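Local coordinates for hypothetical protein (Vibrio cholerae, PDB 1XPJ), which is of uncharacterised function but is probably a hydrolase of the haloacid dehalogenase (HAD) superfamily, perhaps with a part in capsular polysaccharide biosynthesis, at residues Q14-T17 with N22-P25; A48-T53 with I63-I68. All blocks are in the same frame, centred on the assembly; numbering follows the deposited sequence.

Interaction 1. Residues Q14-T17 with N22-P25; sequences QANT and NVLP
Between strand 3-6 and helix 27-38 the chain makes an irregular loop that doubles back on itself, and Q14, N16 and T17 of its outgoing limb meet V23, L24 and P25 of the returning one. The limbs run nearly antiparallel, yet neither is a strand. One bond joins backbone to backbone: Q14 N donates to L24 O at 2.9 Å. The other two direct bonds use side chains. The carboxamide of N16 takes the place of a main-chain acceptor, its OD1 receiving L24 N at 3.0 Å, in the carbonyl plane and on a lone pair, with a nearly straight N-H...O angle of 164°. With CG between its own N and carbonyl carbon (chi1 56°), N16 points OD1 at L24 N. The amide's other end is tied too: ND2 gives a hydrogen bond to a water that in turn donates to N22 O. Q14 reaches across to the returning limb, its chain extended beyond CG, and NE2 meets P25 O at 2.9 Å; this bond is bent, 136° at the hydrogen, and comes from above the carbonyl plane. Carbon atoms pack beside these bonds: L24 CG lies 3.6 Å from the amide nitrogen N16 ND2, the two side chains crossing at about a right angle, while T17 CG2 packs 3.8 Å from V23 CA. V23, buried, also turns its carbonyl to W72 NE1, which fastens the returning limb to helix 66-75. The loop follows what is probably the DxDx(T/V) motif (D7, D9, T11), where HAD-fold proteins carry their squiggle and flap; an irregular turn bonded through side chains is consistent with that fold.

Interaction 2. Residues A48-T53 with I63-I68; sequences ARNMRT and IHTLPI
N50 and T65 form the tight part of this contact: N50 ND2 donates to T65 OG1 at 2.6 Å, with an N-H...O angle of 166° and the hydroxyl oxygen only 8° out of the amide plane. The side chains run past each other in opposite directions, and T65 CG2 lies 3.3 Å from N50 ND2. In the R49 conformer described here, one of two modelled, CD lies 3.6 Å from T65 CG2. With CG anti to the backbone N (chi1 -176°), the R49 chain runs past T65 before bending at chi3. R49 and N50 are the central residues of a type II turn, closed by M51 N to A48 O at 3.0 Å.

Across to 63-68 the guanidinium makes looser contact: a water in its plane bridges R49 NH1 to T65 O, and I68 CG2 is 4.1 Å from R49 NH1. The solvent side is at R52 and T53, exposed residues that bond a tartaric acid molecule, probably from the crystallisation liquor. R49 NH2 forms a salt bridge with D9, and Y20 makes a cation-pi contact with R49. This chemistry implies an arginine tied by charge to the probable HAD aspartate motif, with T65 meeting its aliphatic stem.

How the interactions relate
Interactions 1 and 2 come in series along the chain, the first closing before the second opens. Their centres are 16 Å apart and their nearest atoms about 5 Å, without touching. Interaction 1 lies wholly in the loop between strand 3-6 and helix 27-38; the loop of residues 48-53 follows strand 42-47, the middle strand of the parallel sheet, and meets the junction of helices 58-64 and 66-75. Interaction 1 and segment 48-53 therefore belong to loops leaving adjacent parallel strands. Helix 66-75 links the contacts, carrying W72 beside the first and I68 within the second, while Y20, between the segments of interaction 1, touches R49 and N50. R49 touches the probable HAD aspartate motif and V23 lies near it, placing both contacts in its surroundings.

Interaction 1. Residues Q14-T17 with N22-P25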
# COMPACT_ATOMS: atom_id res chain seq x y z
N GLN A 14 -12.21 10.36 -21.87
CA GLN A 14 -13.13 9.73 -22.80
C GLN A 14 -12.62 8.37 -23.26
O GLN A 14 -13.28 7.69 -24.07
CB GLN A 14 -13.35 10.63 -24.02
CG GLN A 14 -14.05 11.94 -23.69
CD GLN A 14 -14.30 12.82 -24.89
OE1 GLN A 14 -14.33 12.35 -26.03
NE2 GLN A 14 -14.47 14.11 -24.65
N ALA A 15 -11.44 8.00 -22.78
CA ALA A 15 -10.81 6.72 -23.12
C ALA A 15 -10.81 6.42 -24.62
O ALA A 15 -11.04 5.29 -25.02
CB ALA A 15 -11.49 5.57 -22.35
N ASN A 16 -10.53 7.43 -25.44
CA ASN A 16 -10.57 7.27 -26.90
C ASN A 16 -9.28 6.71 -27.49
O ASN A 16 -9.25 6.28 -28.65
CB ASN A 16 -10.89 8.62 -27.57
CG ASN A 16 -9.91 9.72 -27.16
OD1 ASN A 16 -9.75 10.01 -25.97
ND2 ASN A 16 -9.25 10.32 -28.14
N THR A 17 -8.21 6.70 -26.70
CA THR A 17 -6.89 6.30 -27.20
C THR A 17 -6.01 5.64 -26.13
O THR A 17 -6.19 5.90 -24.92
CB THR A 17 -6.15 7.50 -27.88
OG1 THR A 17 -4.94 7.05 -28.50
CG2 THR A 17 -5.68 8.53 -26.85
N ASN A 22 -2.24 11.93 -24.61
CA ASN A 22 -3.10 12.63 -25.54
C ASN A 22 -4.58 12.25 -25.49
O ASN A 22 -5.36 12.56 -26.38
CB ASN A 22 -2.51 12.38 -26.93
CG ASN A 22 -1.25 13.19 -27.09
OD1 ASN A 22 -1.28 14.43 -27.09
ND2 ASN A 22 -0.11 12.49 -27.22
N VAL A 23 -4.92 11.59 -24.37
CA VAL A 23 -6.36 11.25 -24.29
C VAL A 23 -7.31 12.49 -24.03
O VAL A 23 -6.98 13.49 -23.40
CB VAL A 23 -6.45 10.11 -23.25
CG1 VAL A 23 -6.51 10.64 -21.84
CG2 VAL A 23 -7.63 9.20 -23.50
N LEU A 24 -8.52 12.46 -24.65
CA LEU A 24 -9.45 13.58 -24.50
C LEU A 24 -10.15 13.56 -23.12
O LEU A 24 -10.43 12.52 -22.58
CB LEU A 24 -10.52 13.49 -25.56
CG LEU A 24 -10.04 13.69 -27.00
CD1 LEU A 24 -11.14 13.51 -28.06
CD2 LEU A 24 -9.48 15.10 -27.23
N PRO A 25 -10.20 14.82 -22.65
CA PRO A 25 -10.94 15.15 -21.42
C PRO A 25 -12.49 15.06 -21.55
O PRO A 25 -13.06 15.45 -22.55
CB PRO A 25 -10.54 16.57 -21.03
CG PRO A 25 -10.08 17.24 -22.33
CD PRO A 25 -9.62 16.04 -23.20
O HOH W 1 -7.07 12.25 -28.39

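Interaction 2. Residues A48-T53 with I63-I68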
# COMPACT_ATOMS: atom_id res chain seq x y z
N ALA A 48 -6.30 2.59 -11.20
CA ALA A 48 -5.66 1.29 -11.48
C ALA A 48 -4.76 1.31 -12.74
O ALA A 48 -4.27 0.25 -13.16
CB ALA A 48 -6.72 0.21 -11.61
N ARG A 49 -4.56 2.49 -13.33
CA ARG A 49 -3.80 2.61 -14.59
C ARG A 49 -2.44 1.92 -14.52
O ARG A 49 -1.69 2.14 -13.58
CB ARG A 49 -3.59 4.07 -14.98
CG ARG A 49 -2.89 4.22 -16.34
CD ARG A 49 -2.59 5.65 -16.74
NE ARG A 49 -3.78 6.41 -17.10
CZ ARG A 49 -3.78 7.70 -17.44
NH1 ARG A 49 -2.63 8.38 -17.45
NH2 ARG A 49 -4.91 8.31 -17.75
N ASN A 50 -2.15 1.11 -15.54
CA ASN A 50 -0.92 0.33 -15.64
C ASN A 50 -0.71 -0.82 -14.63
O ASN A 50 0.37 -1.42 -14.57
CB ASN A 50 0.32 1.24 -15.72
CG ASN A 50 0.45 1.95 -17.06
OD1 ASN A 50 -0.21 1.59 -18.05
ND2 ASN A 50 1.30 2.95 -17.11
N MET A 51 -1.75 -1.13 -13.86
CA MET A 51 -1.75 -2.31 -13.00
C MET A 51 -1.72 -3.58 -13.85
O MET A 51 -1.06 -4.55 -13.52
CB MET A 51 -2.91 -2.39 -12.02
CG MET A 51 -2.82 -1.36 -10.90
SD MET A 51 -2.42 -2.19 -9.36
CE MET A 51 -0.66 -1.80 -9.30
N ARG A 52 -2.42 -3.57 -14.98
CA ARG A 52 -2.40 -4.71 -15.89
C ARG A 52 -0.99 -4.85 -16.49
O ARG A 52 -0.33 -5.87 -16.27
CB ARG A 52 -3.46 -4.59 -16.99
CG ARG A 52 -3.81 -5.90 -17.64
CD ARG A 52 -3.51 -5.99 -19.12
NE ARG A 52 -4.65 -5.59 -19.94
CZ ARG A 52 -4.97 -6.16 -21.10
NH1 ARG A 52 -4.23 -7.15 -21.60
NH2 ARG A 52 -6.04 -5.73 -21.77
N THR A 53 -0.55 -3.81 -17.21
CA THR A 53 0.79 -3.75 -17.81
C THR A 53 1.94 -4.18 -16.90
O THR A 53 2.79 -4.96 -17.31
CB THR A 53 1.05 -2.33 -18.35
OG1 THR A 53 0.21 -2.10 -19.49
CG2 THR A 53 2.49 -2.20 -18.93
N ILE A 63 7.23 5.03 -11.62
CA ILE A 63 8.23 5.55 -12.56
C ILE A 63 7.60 5.96 -13.87
O ILE A 63 7.85 7.05 -14.38
CB ILE A 63 9.37 4.51 -12.86
CG1 ILE A 63 10.16 4.14 -11.61
CG2 ILE A 63 10.33 5.06 -13.93
CD1 ILE A 63 11.10 2.96 -11.85
N HIS A 64 6.80 5.06 -14.43
CA HIS A 64 6.36 5.22 -15.81
C HIS A 64 4.99 5.85 -15.95
O HIS A 64 4.70 6.48 -16.96
CB HIS A 64 6.38 3.86 -16.51
CG HIS A 64 7.76 3.29 -16.67
ND1 HIS A 64 8.14 2.09 -16.10
CD2 HIS A 64 8.85 3.76 -17.31
CE1 HIS A 64 9.40 1.84 -16.41
NE2 HIS A 64 9.86 2.84 -17.14
N THR A 65 4.14 5.66 -14.93
CA THR A 65 2.73 6.05 -15.00
C THR A 65 2.43 7.41 -14.35
O THR A 65 1.74 8.23 -14.94
CB THR A 65 1.86 4.98 -14.36
OG1 THR A 65 2.27 3.69 -14.83
CG2 THR A 65 0.44 5.11 -14.82
N LEU A 66 2.96 7.63 -13.15
CA LEU A 66 2.67 8.85 -12.38
C LEU A 66 3.01 10.15 -13.10
O LEU A 66 2.16 11.03 -13.14
CB LEU A 66 3.27 8.82 -10.97
CG LEU A 66 2.29 8.63 -9.81
CD1 LEU A 66 3.07 8.47 -8.47
CD2 LEU A 66 1.24 9.78 -9.66
N PRO A 67 4.22 10.30 -13.67
CA PRO A 67 4.53 11.53 -14.43
C PRO A 67 3.49 11.91 -15.48
O PRO A 67 3.09 13.07 -15.50
CB PRO A 67 5.88 11.20 -15.09
CG PRO A 67 6.50 10.20 -14.17
CD PRO A 67 5.36 9.37 -13.64
N ILE A 68 3.03 10.96 -16.29
CA ILE A 68 2.07 11.24 -17.36
C ILE A 68 0.69 11.60 -16.83
O ILE A 68 0.00 12.42 -17.43
CB ILE A 68 1.99 10.06 -18.36
CG1 ILE A 68 3.15 10.16 -19.34
CG2 ILE A 68 0.67 10.04 -19.14
CD1 ILE A 68 3.52 8.84 -19.99
O HOH W 2 -0.02 7.60 -16.92